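Local coordinates for periplasmic protein-probably involved in high-affinity Fe2+ transport (Escherichia coli F11, PDB 5I0Y) that probably takes part in high-affinity iron(II) transport in the periplasm, and binds a copper ion at a site required for iron transport, at residues 6-11 against 145-150; 21-26 against 41-46; 72-77 against 110-115; 86-91 against 98-103. The protein carries 1 engineered substitution. All coordinates share one frame; numbering follows the deposited sequence. Where two conformers were deposited one is given.

Contact 1 of 4, residues 6-11 against 145-150; sequences YPAGEP and YEFKYV
Segments 6-11 and 145-150 approach without pairing directly as strands, their closest alpha carbons being Gly-9 CA and Phe-147 CA at 4.8 Å. They belong to the two outermost strands of this beta-sandwich protein, 6-14 and 141-149, and the contact draws these margins together. A single water spans the seam: it accepts the N-H of Glu-10 and the N-H of Glu-146, each donor nitrogen 3.0 Å from its oxygen, so both amides are satisfied through a shared partner. Gly-9 occupies the tightest part. Its phi is positive (71°), and its CA sits 3.2 Å from Glu-146 O; a beta carbon built there would come 2.7 Å from that same oxygen, so a residue without a side chain suits the place. Beside it, Ala-8 is small enough to set its methyl over the face of an aromatic ring. In Phe-147, CG lies between backbone N and carbonyl carbon; this chi1 of 63° brings it toward Ala-8, whose CB makes a CH-pi contact with the ring. Tyr-145, buried like Phe-147, also points its CB toward segment 6-11, and Ala-8 O lies 3.4 Å from that CB. Its hydroxyl reaches past the contact to donate a hydrogen bond to Leu-19 O, and its ring meets Tyr-114. Ala-8 N bonds Ala-21 O, anchoring this side to strand 17-24. At the edge of the Tyr-145 ring, close to the ring plane, the carbonyl oxygen of Glu-10 stands 3.3 Å from CE1, while Ala-8 CB lies 3.6 Å above the plane of the Phe-147 ring, over its centre.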
# COMPACT_ATOMS: atom_id res chain seq x y z
N TYR B 6 16.24 -14.69 0.11
CA TYR B 6 17.68 -14.52 -0.03
C TYR B 6 18.00 -13.11 -0.47
O TYR B 6 17.40 -12.60 -1.42
CB TYR B 6 18.23 -15.54 -1.03
CG TYR B 6 17.70 -16.92 -0.72
CD1 TYR B 6 18.23 -17.69 0.32
CD2 TYR B 6 16.61 -17.43 -1.43
CE1 TYR B 6 17.71 -18.95 0.62
CE2 TYR B 6 16.09 -18.68 -1.14
CZ TYR B 6 16.64 -19.43 -0.12
OH TYR B 6 16.10 -20.67 0.16
N PRO B 7 18.92 -12.45 0.25
CA PRO B 7 19.30 -11.09 -0.16
C PRO B 7 19.99 -11.05 -1.50
O PRO B 7 20.81 -11.91 -1.83
CB PRO B 7 20.27 -10.65 0.94
CG PRO B 7 19.93 -11.52 2.11
CD PRO B 7 19.56 -12.84 1.52
N ALA B 8 19.63 -10.05 -2.30
CA ALA B 8 20.37 -9.69 -3.49
C ALA B 8 21.19 -8.44 -3.18
O ALA B 8 20.71 -7.30 -3.31
CB ALA B 8 19.43 -9.46 -4.66
N GLY B 9 22.42 -8.63 -2.73
CA GLY B 9 23.28 -7.52 -2.36
C GLY B 9 22.86 -6.84 -1.08
O GLY B 9 22.12 -7.39 -0.25
N GLU B 10 23.35 -5.62 -0.93
CA GLU B 10 23.38 -4.94 0.33
C GLU B 10 22.22 -3.95 0.41
O GLU B 10 22.03 -3.17 -0.52
CB GLU B 10 24.70 -4.19 0.37
CG GLU B 10 25.02 -3.44 1.63
CD GLU B 10 26.43 -2.89 1.61
OE1 GLU B 10 27.39 -3.68 1.58
OE2 GLU B 10 26.59 -1.66 1.61
N PRO B 11 21.45 -3.96 1.52
CA PRO B 11 20.41 -2.93 1.62
C PRO B 11 21.03 -1.56 1.76
O PRO B 11 22.17 -1.43 2.24
CB PRO B 11 19.68 -3.30 2.91
CG PRO B 11 20.66 -4.06 3.71
CD PRO B 11 21.56 -4.77 2.74
N TYR B 145 22.19 -2.83 -6.71
CA TYR B 145 22.59 -3.99 -5.89
C TYR B 145 23.46 -4.88 -6.74
O TYR B 145 23.21 -5.02 -7.93
CB TYR B 145 21.34 -4.78 -5.45
CG TYR B 145 20.35 -3.93 -4.71
CD1 TYR B 145 20.49 -3.70 -3.35
CD2 TYR B 145 19.29 -3.32 -5.38
CE1 TYR B 145 19.60 -2.88 -2.66
CE2 TYR B 145 18.39 -2.52 -4.70
CZ TYR B 145 18.56 -2.30 -3.35
OH TYR B 145 17.67 -1.51 -2.67
N GLU B 146 24.45 -5.50 -6.11
CA GLU B 146 25.30 -6.50 -6.77
C GLU B 146 25.23 -7.79 -5.99
O GLU B 146 25.30 -7.80 -4.77
CB GLU B 146 26.74 -6.01 -6.87
CG GLU B 146 26.93 -4.83 -7.82
CD GLU B 146 28.38 -4.42 -8.02
OE1 GLU B 146 29.27 -4.99 -7.36
OE2 GLU B 146 28.62 -3.51 -8.84
N PHE B 147 25.05 -8.89 -6.70
CA PHE B 147 24.88 -10.17 -6.04
C PHE B 147 25.32 -11.31 -6.94
O PHE B 147 25.31 -11.18 -8.16
CB PHE B 147 23.42 -10.37 -5.55
CG PHE B 147 22.38 -10.41 -6.65
CD1 PHE B 147 21.76 -11.61 -6.98
CD2 PHE B 147 21.98 -9.25 -7.31
CE1 PHE B 147 20.79 -11.66 -7.98
CE2 PHE B 147 21.02 -9.29 -8.31
CZ PHE B 147 20.42 -10.50 -8.64
N LYS B 148 25.69 -12.42 -6.30
CA LYS B 148 25.98 -13.65 -7.01
C LYS B 148 24.75 -14.54 -7.00
O LYS B 148 24.22 -14.89 -5.94
CB LYS B 148 27.19 -14.35 -6.40
CG LYS B 148 27.77 -15.43 -7.30
CD LYS B 148 28.73 -16.33 -6.54
CE LYS B 148 29.12 -17.53 -7.38
NZ LYS B 148 29.45 -18.73 -6.56
N TYR B 149 24.26 -14.89 -8.18
CA TYR B 149 23.13 -15.78 -8.32
C TYR B 149 23.60 -17.18 -8.71
O TYR B 149 24.27 -17.34 -9.74
CB TYR B 149 22.14 -15.25 -9.37
CG TYR B 149 21.01 -16.20 -9.67
CD1 TYR B 149 20.03 -16.45 -8.71
CD2 TYR B 149 20.93 -16.85 -10.89
CE1 TYR B 149 19.00 -17.33 -8.97
CE2 TYR B 149 19.90 -17.73 -11.16
CZ TYR B 149 18.94 -17.96 -10.20
OH TYR B 149 17.94 -18.84 -10.48
N VAL B 150 23.26 -18.17 -7.90
CA VAL B 150 23.68 -19.56 -8.15
C VAL B 150 22.48 -20.48 -8.38
O VAL B 150 22.63 -21.64 -8.77
CB VAL B 150 24.60 -20.11 -7.03
CG1 VAL B 150 25.96 -19.43 -7.07
CG2 VAL B 150 23.96 -19.98 -5.65
O HOH W 1 24.79 -4.54 -3.32

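Contact 2 of 4, residues 21-26 against 41-46; sequences AVYLQP and ADVHLQ. Engineered in segment 41-46: Gln-46 (natural residue Glu). With CU (copper (II) ion), chain D.
The copper site takes one of its ligands from this antiparallel strand pair: His-44 NE2 binds the copper(II) ion at 2.0 Å. Strands 21-24 and 43-46 run at 160° to each other and exchange four backbone hydrogen bonds, two between Val-22 and Gln-46 and two between Leu-24 and His-44, with Tyr-23 and Leu-45 as the non-hydrogen-bonded pair between them. His-44 N to Leu-24 O is the shortest, at 2.8 Å. On the copper side, Leu-24 and His-44 lie side by side and point the same way, Leu-24 CG 3.9 Å from His-44 CB. With CG anti to its backbone N (chi1 -165°), His-44 brings that atom to 4.2 Å from the copper; ND1 bonds to Asn-101 OD1, a second-shell grip that restrains the turn of the ring about CB-CG, with NE2 directed at the metal. Gln-46, an engineered residue (Glu in the natural sequence), extends beside the histidine; its NE2 is at the edge of the imidazole, in the ring plane, and 3.4 Å from Leu-24 CD2. Across the other side of the sheet, Tyr-23 CD1 meets Val-43 CG1 at 3.9 Å. Past the strand end, Pro-26, which has no N-H to donate, rests its ring on segment 41-46, with CG 3.8 Å from Ala-41 CB and CD 3.3 Å from Asp-42 O. Met-90 and His-97 of the same chain, with His-127 of the second subunit, complete the metal site. Strand 17-24 is flanked on its other edge by strand 6-14, and strand 43-51 by 95-102, where Asp-42 and Val-43 together face Ile-102 in a classic beta bulge.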
# COMPACT_ATOMS: atom_id res chain seq x y z
N ALA B 21 16.95 -5.49 -1.98
CA ALA B 21 16.52 -6.42 -3.02
C ALA B 21 16.61 -7.81 -2.42
O ALA B 21 17.58 -8.13 -1.73
CB ALA B 21 17.40 -6.29 -4.24
N VAL B 22 15.59 -8.63 -2.66
CA VAL B 22 15.63 -10.02 -2.22
C VAL B 22 14.99 -10.87 -3.29
O VAL B 22 14.32 -10.36 -4.18
CB VAL B 22 14.91 -10.25 -0.87
CG1 VAL B 22 15.64 -9.53 0.27
CG2 VAL B 22 13.46 -9.81 -0.95
N TYR B 23 15.22 -12.17 -3.21
CA TYR B 23 14.59 -13.11 -4.12
C TYR B 23 14.24 -14.42 -3.40
O TYR B 23 14.75 -14.73 -2.33
CB TYR B 23 15.44 -13.36 -5.38
CG TYR B 23 16.77 -14.00 -5.13
CD1 TYR B 23 16.95 -15.38 -5.25
CD2 TYR B 23 17.87 -13.23 -4.76
CE1 TYR B 23 18.18 -15.97 -5.02
CE2 TYR B 23 19.10 -13.81 -4.53
CZ TYR B 23 19.25 -15.18 -4.66
OH TYR B 23 20.50 -15.73 -4.42
N LEU B 24 13.32 -15.15 -4.00
CA LEU B 24 12.87 -16.44 -3.47
C LEU B 24 12.37 -17.26 -4.66
O LEU B 24 12.44 -16.82 -5.81
CB LEU B 24 11.77 -16.26 -2.41
CG LEU B 24 10.50 -15.52 -2.89
CD1 LEU B 24 9.26 -16.02 -2.15
CD2 LEU B 24 10.63 -14.02 -2.72
N GLN B 25 11.83 -18.46 -4.39
CA GLN B 25 11.27 -19.25 -5.47
C GLN B 25 10.09 -18.55 -6.13
O GLN B 25 9.44 -17.70 -5.49
CB GLN B 25 10.91 -20.70 -5.08
CG GLN B 25 10.92 -21.04 -3.61
CD GLN B 25 9.64 -20.69 -2.88
OE1 GLN B 25 8.79 -19.94 -3.37
NE2 GLN B 25 9.49 -21.22 -1.67
N PRO B 26 9.82 -18.87 -7.40
CA PRO B 26 8.65 -18.32 -8.07
C PRO B 26 7.38 -18.62 -7.26
O PRO B 26 7.29 -19.62 -6.54
CB PRO B 26 8.62 -19.05 -9.42
CG PRO B 26 10.06 -19.44 -9.65
CD PRO B 26 10.59 -19.77 -8.30
N ALA B 41 9.36 -19.34 -14.57
CA ALA B 41 10.21 -18.40 -13.86
C ALA B 41 11.30 -19.13 -13.09
O ALA B 41 11.20 -20.34 -12.82
CB ALA B 41 9.38 -17.56 -12.90
N ASP B 42 12.35 -18.40 -12.72
CA ASP B 42 13.42 -18.92 -11.88
C ASP B 42 13.32 -18.41 -10.45
O ASP B 42 13.63 -19.12 -9.50
CB ASP B 42 14.78 -18.55 -12.47
CG ASP B 42 15.03 -19.23 -13.81
OD1 ASP B 42 14.80 -20.46 -13.91
OD2 ASP B 42 15.46 -18.53 -14.75
N VAL B 43 12.91 -17.15 -10.30
CA VAL B 43 12.81 -16.56 -8.96
C VAL B 43 11.61 -15.61 -8.94
O VAL B 43 11.12 -15.19 -9.98
CB VAL B 43 14.09 -15.77 -8.53
CG1 VAL B 43 15.37 -16.62 -8.65
CG2 VAL B 43 14.25 -14.45 -9.31
N HIS B 44 11.14 -15.29 -7.74
CA HIS B 44 10.35 -14.09 -7.50
C HIS B 44 11.31 -13.06 -6.98
O HIS B 44 11.96 -13.29 -5.96
CB HIS B 44 9.27 -14.38 -6.46
CG HIS B 44 8.17 -13.33 -6.39
ND1 HIS B 44 7.35 -13.05 -7.43
CD2 HIS B 44 7.76 -12.52 -5.33
CE1 HIS B 44 6.46 -12.10 -7.05
NE2 HIS B 44 6.72 -11.77 -5.78
N LEU B 45 11.44 -11.95 -7.70
CA LEU B 45 12.33 -10.87 -7.32
C LEU B 45 11.52 -9.77 -6.65
O LEU B 45 10.44 -9.42 -7.11
CB LEU B 45 13.07 -10.32 -8.55
CG LEU B 45 14.06 -9.16 -8.34
CD1 LEU B 45 15.28 -9.60 -7.54
CD2 LEU B 45 14.48 -8.59 -9.69
N GLN B 46 12.05 -9.23 -5.57
CA GLN B 46 11.29 -8.32 -4.73
C GLN B 46 12.09 -7.09 -4.34
O GLN B 46 13.32 -7.15 -4.20
CB GLN B 46 10.90 -9.02 -3.43
CG GLN B 46 9.85 -10.10 -3.54
CD GLN B 46 9.31 -10.52 -2.18
OE1 GLN B 46 9.69 -9.97 -1.13
NE2 GLN B 46 8.42 -11.46 -2.21
CU CU D . 5.25 -10.84 -4.70

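Contact 3 of 4, residues 72-77 against 110-115; sequences YTLVNN and YKVTYH
Thr-73 and His-115 meet through a side-chain hydrogen bond, His-115 NE2 giving its proton to Thr-73 OG1 at 2.7 Å. OG1 lies in the imidazole plane, off NE2. Thr-73 holds OG1 anti to its carbonyl carbon, and this chi1 of -57° turns the oxygen toward His-115; the same OG1 also bonds Glu-84 OE1. With ND1 bonded to Asp-142 OD1, both ring nitrogens are engaged, and the carboxylate would be expected to stabilise a proton on ND1. The backbones form a regular antiparallel pair in the beta sheet, 173° between strand directions, with Thr-73 exchanging two bonds with Thr-113 and Val-75 two with Lys-111. A water links Thr-73 O, 2.9 Å away, to Thr-113 OG1. On the opposite face, Leu-74 keeps CG anti to its backbone N (chi1 180°); its CD1 reaches Tyr-110 CD1 at 3.6 Å and Val-112 CB at 3.8 Å, branched and aromatic groups filling the interior. Asn-76 CA lies over one face of the Tyr-110 ring, 3.7 Å above its plane and offset toward the rim. The ends of that pair are held by loop atoms, Asn-76 ND2 by Met-105 O, and Tyr-110 OH by Gly-106 O and Met-105 N. Further along, Tyr-72 CB touches the edge of the Tyr-114 ring at CD1, 3.7 Å away.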
# COMPACT_ATOMS: atom_id res chain seq x y z
N TYR B 72 12.69 -2.38 -12.83
CA TYR B 72 14.04 -2.87 -12.60
C TYR B 72 14.81 -3.03 -13.91
O TYR B 72 14.23 -3.22 -14.97
CB TYR B 72 14.02 -4.22 -11.83
CG TYR B 72 13.48 -5.37 -12.64
CD1 TYR B 72 14.32 -6.09 -13.51
CD2 TYR B 72 12.13 -5.72 -12.59
CE1 TYR B 72 13.84 -7.13 -14.28
CE2 TYR B 72 11.64 -6.78 -13.36
CZ TYR B 72 12.51 -7.46 -14.21
OH TYR B 72 12.08 -8.50 -15.00
N THR B 73 16.14 -2.98 -13.79
CA THR B 73 17.03 -3.32 -14.89
C THR B 73 18.02 -4.32 -14.32
O THR B 73 18.76 -3.99 -13.40
CB THR B 73 17.78 -2.09 -15.43
OG1 THR B 73 16.83 -1.11 -15.86
CG2 THR B 73 18.67 -2.48 -16.62
N LEU B 74 18.01 -5.53 -14.86
CA LEU B 74 18.81 -6.63 -14.36
C LEU B 74 19.87 -6.96 -15.40
O LEU B 74 19.56 -7.11 -16.58
CB LEU B 74 17.91 -7.85 -14.13
CG LEU B 74 18.51 -9.16 -13.60
CD1 LEU B 74 19.01 -8.96 -12.17
CD2 LEU B 74 17.48 -10.30 -13.70
N VAL B 75 21.11 -7.09 -14.94
CA VAL B 75 22.23 -7.34 -15.85
C VAL B 75 23.05 -8.50 -15.31
O VAL B 75 23.49 -8.48 -14.16
CB VAL B 75 23.12 -6.08 -16.06
CG1 VAL B 75 24.30 -6.38 -16.99
CG2 VAL B 75 22.31 -4.90 -16.58
N ASN B 76 23.25 -9.52 -16.13
CA ASN B 76 24.22 -10.55 -15.83
C ASN B 76 25.57 -9.96 -16.26
O ASN B 76 25.83 -9.75 -17.46
CB ASN B 76 23.89 -11.85 -16.56
CG ASN B 76 24.92 -12.93 -16.33
OD1 ASN B 76 26.12 -12.65 -16.26
ND2 ASN B 76 24.47 -14.19 -16.24
N ASN B 77 26.40 -9.61 -15.28
CA ASN B 77 27.68 -8.95 -15.55
C ASN B 77 28.69 -9.85 -16.24
O ASN B 77 29.63 -9.36 -16.88
CB ASN B 77 28.29 -8.43 -14.25
CG ASN B 77 27.59 -7.20 -13.71
OD1 ASN B 77 27.64 -6.94 -12.51
ND2 ASN B 77 26.96 -6.43 -14.59
N TYR B 110 25.54 -10.67 -10.90
CA TYR B 110 24.51 -9.76 -11.39
C TYR B 110 24.55 -8.36 -10.79
O TYR B 110 25.01 -8.16 -9.66
CB TYR B 110 23.14 -10.35 -11.05
CG TYR B 110 22.68 -11.42 -11.99
CD1 TYR B 110 21.80 -11.13 -13.02
CD2 TYR B 110 23.09 -12.74 -11.81
CE1 TYR B 110 21.35 -12.12 -13.88
CE2 TYR B 110 22.67 -13.73 -12.68
CZ TYR B 110 21.79 -13.42 -13.69
OH TYR B 110 21.34 -14.40 -14.55
N LYS B 111 24.06 -7.40 -11.57
CA LYS B 111 23.70 -6.08 -11.09
C LYS B 111 22.19 -5.98 -11.24
O LYS B 111 21.64 -6.49 -12.21
CB LYS B 111 24.36 -4.99 -11.95
CG LYS B 111 23.70 -3.63 -11.80
CD LYS B 111 24.40 -2.53 -12.58
CE LYS B 111 24.20 -1.20 -11.88
NZ LYS B 111 24.17 -0.02 -12.79
N VAL B 112 21.52 -5.37 -10.27
CA VAL B 112 20.12 -4.97 -10.46
C VAL B 112 19.93 -3.55 -9.97
O VAL B 112 20.45 -3.17 -8.91
CB VAL B 112 19.10 -5.98 -9.87
CG1 VAL B 112 19.09 -5.99 -8.34
CG2 VAL B 112 17.70 -5.72 -10.44
N THR B 113 19.22 -2.77 -10.78
CA THR B 113 18.86 -1.41 -10.42
C THR B 113 17.34 -1.32 -10.34
O THR B 113 16.63 -1.75 -11.24
CB THR B 113 19.44 -0.40 -11.41
OG1 THR B 113 20.87 -0.51 -11.39
CG2 THR B 113 19.07 1.06 -11.04
N TYR B 114 16.86 -0.76 -9.23
CA TYR B 114 15.45 -0.45 -9.07
C TYR B 114 15.23 1.03 -9.34
O TYR B 114 15.94 1.86 -8.80
CB TYR B 114 14.95 -0.82 -7.68
CG TYR B 114 14.95 -2.30 -7.35
CD1 TYR B 114 15.04 -3.28 -8.35
CD2 TYR B 114 14.80 -2.73 -6.02
CE1 TYR B 114 15.04 -4.63 -8.03
CE2 TYR B 114 14.78 -4.07 -5.70
CZ TYR B 114 14.90 -5.02 -6.70
OH TYR B 114 14.86 -6.37 -6.42
N HIS B 115 14.25 1.33 -10.18
CA HIS B 115 13.86 2.71 -10.55
C HIS B 115 12.60 3.05 -9.81
O HIS B 115 11.56 2.45 -10.09
CB HIS B 115 13.65 2.83 -12.05
CG HIS B 115 14.73 2.17 -12.88
ND1 HIS B 115 15.99 2.67 -12.95
CD2 HIS B 115 14.72 1.03 -13.68
CE1 HIS B 115 16.74 1.89 -13.75
NE2 HIS B 115 15.96 0.89 -14.20
O HOH W 2 21.23 -2.54 -13.66

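Contact 4 of 4, residues 86-91 against 98-103; sequences TFMPMV and YGANIK. With CU (copper (II) ion), chain D.
Phe-87 presents one face of its ring to Tyr-98 O and its edge to Ala-100 CB, which lies in the ring plane 3.9 Å from CD1. Elsewhere round the ring, Tyr-114 packs edge-to-face and Tyr-72 also meets it, so the buried ring lies within an aromatic cluster with these two tyrosines. Tyr-98, the other flat group, brings CD1 to 3.8 Å from Pro-89 CA; its ring also meets that of Trp-64, and its hydroxyl bonds Ile-65 O and Leu-68 N. Two backbone bonds join the segments: Met-88 N to Gly-99 O at 3.0 Å, nearly straight at 175°, and Gly-99 N back to Met-88 O. Pro-89 falls in the non-hydrogen-bonded pair with Tyr-98, where its lack of an N-H costs no bond to this partner. The short strand axes stand at 96°, so the paired region is brief. Gly-99 suits its place beside the metal: a beta carbon there would lie 3.4 Å from the copper ion. Met-90 binds copper through SD at 2.3 Å, a soft thioether ligand beside His-44, His-97 and His-127 of the second subunit, while Gly-99 O stays 3.7 Å from that SD. Met-88 CE packs 4.2 Å from Ala-100 CB. The segments belong to a beta hairpin, strands 82-92 and 95-102, that lies in the sheet between strand 43-51, which pairs with 95-102, and strand 69-76, which pairs with 82-92. At Met-90 and Val-91 a strand of the second subunit pairs in parallel, so the sheet runs on across the dimer interface.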
# COMPACT_ATOMS: atom_id res chain seq x y z
N THR B 86 8.83 -4.59 -14.69
CA THR B 86 8.16 -3.79 -13.67
C THR B 86 7.74 -4.71 -12.53
O THR B 86 7.51 -5.90 -12.72
CB THR B 86 6.91 -3.11 -14.24
OG1 THR B 86 6.06 -4.13 -14.79
CG2 THR B 86 7.30 -2.10 -15.32
N PHE B 87 7.69 -4.13 -11.34
CA PHE B 87 7.13 -4.83 -10.17
C PHE B 87 5.69 -4.41 -9.96
O PHE B 87 5.26 -3.35 -10.41
CB PHE B 87 7.91 -4.49 -8.89
CG PHE B 87 9.32 -5.03 -8.83
CD1 PHE B 87 9.66 -6.25 -9.41
CD2 PHE B 87 10.28 -4.34 -8.12
CE1 PHE B 87 10.96 -6.73 -9.31
CE2 PHE B 87 11.57 -4.81 -8.02
CZ PHE B 87 11.91 -6.02 -8.60
N MET B 88 4.96 -5.27 -9.28
CA MET B 88 3.61 -4.98 -8.82
C MET B 88 3.60 -4.88 -7.30
O MET B 88 4.40 -5.54 -6.63
CB MET B 88 2.69 -6.17 -9.14
CG MET B 88 2.55 -6.51 -10.60
SD MET B 88 1.97 -8.21 -10.71
CE MET B 88 3.54 -9.10 -10.60
N PRO B 89 2.66 -4.13 -6.73
CA PRO B 89 2.40 -4.24 -5.29
C PRO B 89 1.74 -5.58 -4.99
O PRO B 89 0.89 -6.03 -5.75
CB PRO B 89 1.42 -3.08 -5.00
CG PRO B 89 1.27 -2.34 -6.28
CD PRO B 89 1.69 -3.25 -7.39
N MET B 90 2.20 -6.21 -3.91
CA MET B 90 1.78 -7.57 -3.58
C MET B 90 1.68 -7.74 -2.08
O MET B 90 2.20 -6.94 -1.32
CB MET B 90 2.79 -8.59 -4.10
CG MET B 90 3.17 -8.39 -5.55
SD MET B 90 4.06 -9.77 -6.29
CE MET B 90 2.72 -10.86 -6.68
N VAL B 91 0.97 -8.78 -1.66
CA VAL B 91 0.99 -9.20 -0.27
C VAL B 91 1.18 -10.72 -0.18
O VAL B 91 0.53 -11.48 -0.90
CB VAL B 91 -0.22 -8.67 0.53
CG1 VAL B 91 -1.53 -9.24 0.02
CG2 VAL B 91 -0.01 -8.90 2.03
N TYR B 98 6.92 -5.24 -3.05
CA TYR B 98 6.80 -5.09 -4.50
C TYR B 98 7.58 -6.20 -5.17
O TYR B 98 8.68 -6.52 -4.72
CB TYR B 98 7.32 -3.72 -4.97
CG TYR B 98 6.62 -2.56 -4.30
CD1 TYR B 98 5.45 -2.03 -4.84
CD2 TYR B 98 7.13 -2.03 -3.13
CE1 TYR B 98 4.80 -0.97 -4.21
CE2 TYR B 98 6.49 -0.96 -2.48
CZ TYR B 98 5.32 -0.45 -3.03
OH TYR B 98 4.69 0.60 -2.40
N GLY B 99 7.06 -6.79 -6.23
CA GLY B 99 7.80 -7.88 -6.85
C GLY B 99 7.24 -8.40 -8.14
O GLY B 99 6.26 -7.86 -8.65
N ALA B 100 7.90 -9.42 -8.67
CA ALA B 100 7.49 -10.08 -9.93
C ALA B 100 8.25 -11.38 -10.08
O ALA B 100 9.42 -11.47 -9.73
CB ALA B 100 7.75 -9.20 -11.15
N ASN B 101 7.57 -12.40 -10.60
CA ASN B 101 8.28 -13.59 -11.09
C ASN B 101 9.11 -13.18 -12.30
O ASN B 101 8.63 -12.47 -13.18
CB ASN B 101 7.29 -14.66 -11.54
CG ASN B 101 6.68 -15.44 -10.39
OD1 ASN B 101 7.08 -15.34 -9.21
ND2 ASN B 101 5.71 -16.28 -10.74
N ILE B 102 10.33 -13.67 -12.33
CA ILE B 102 11.20 -13.41 -13.47
C ILE B 102 12.01 -14.65 -13.84
O ILE B 102 12.29 -15.52 -13.02
CB ILE B 102 12.16 -12.22 -13.22
CG1 ILE B 102 13.13 -12.55 -12.11
CG2 ILE B 102 11.40 -10.92 -12.93
CD1 ILE B 102 14.31 -11.60 -12.06
N LYS B 103 12.38 -14.70 -15.12
CA LYS B 103 13.32 -15.69 -15.58
C LYS B 103 14.69 -15.05 -15.47
O LYS B 103 14.90 -13.96 -15.98
CB LYS B 103 13.01 -16.10 -17.02
CG LYS B 103 13.83 -17.27 -17.54
CD LYS B 103 13.58 -17.51 -19.02
CE LYS B 103 14.73 -18.31 -19.62
NZ LYS B 103 15.99 -17.51 -19.62
CU CU D . 5.25 -10.84 -4.70

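How the contacts relate
The four contacts use each of the eight strands of one antiparallel sheet once. Contacts 2, 4 and 3 pair neighbouring strands: 17-24 with 43-51, 82-92 with 95-102, and 69-76 with 108-117. Contact 1 brings together the outermost strands, 6-14 and 141-149, so the two ends of the sheet meet. Along the chain contact 1 encloses all the others; contact 2 closes before contact 3 opens, and contact 4 is nested inside contact 3. Centres of contacts 2 and 4 are about 9 Å apart, and both supply copper ligands and touch the second subunit, whereas contacts 1 and 4 lie about 17 Å apart between centres. The copper site therefore joins separate strands across the dimer.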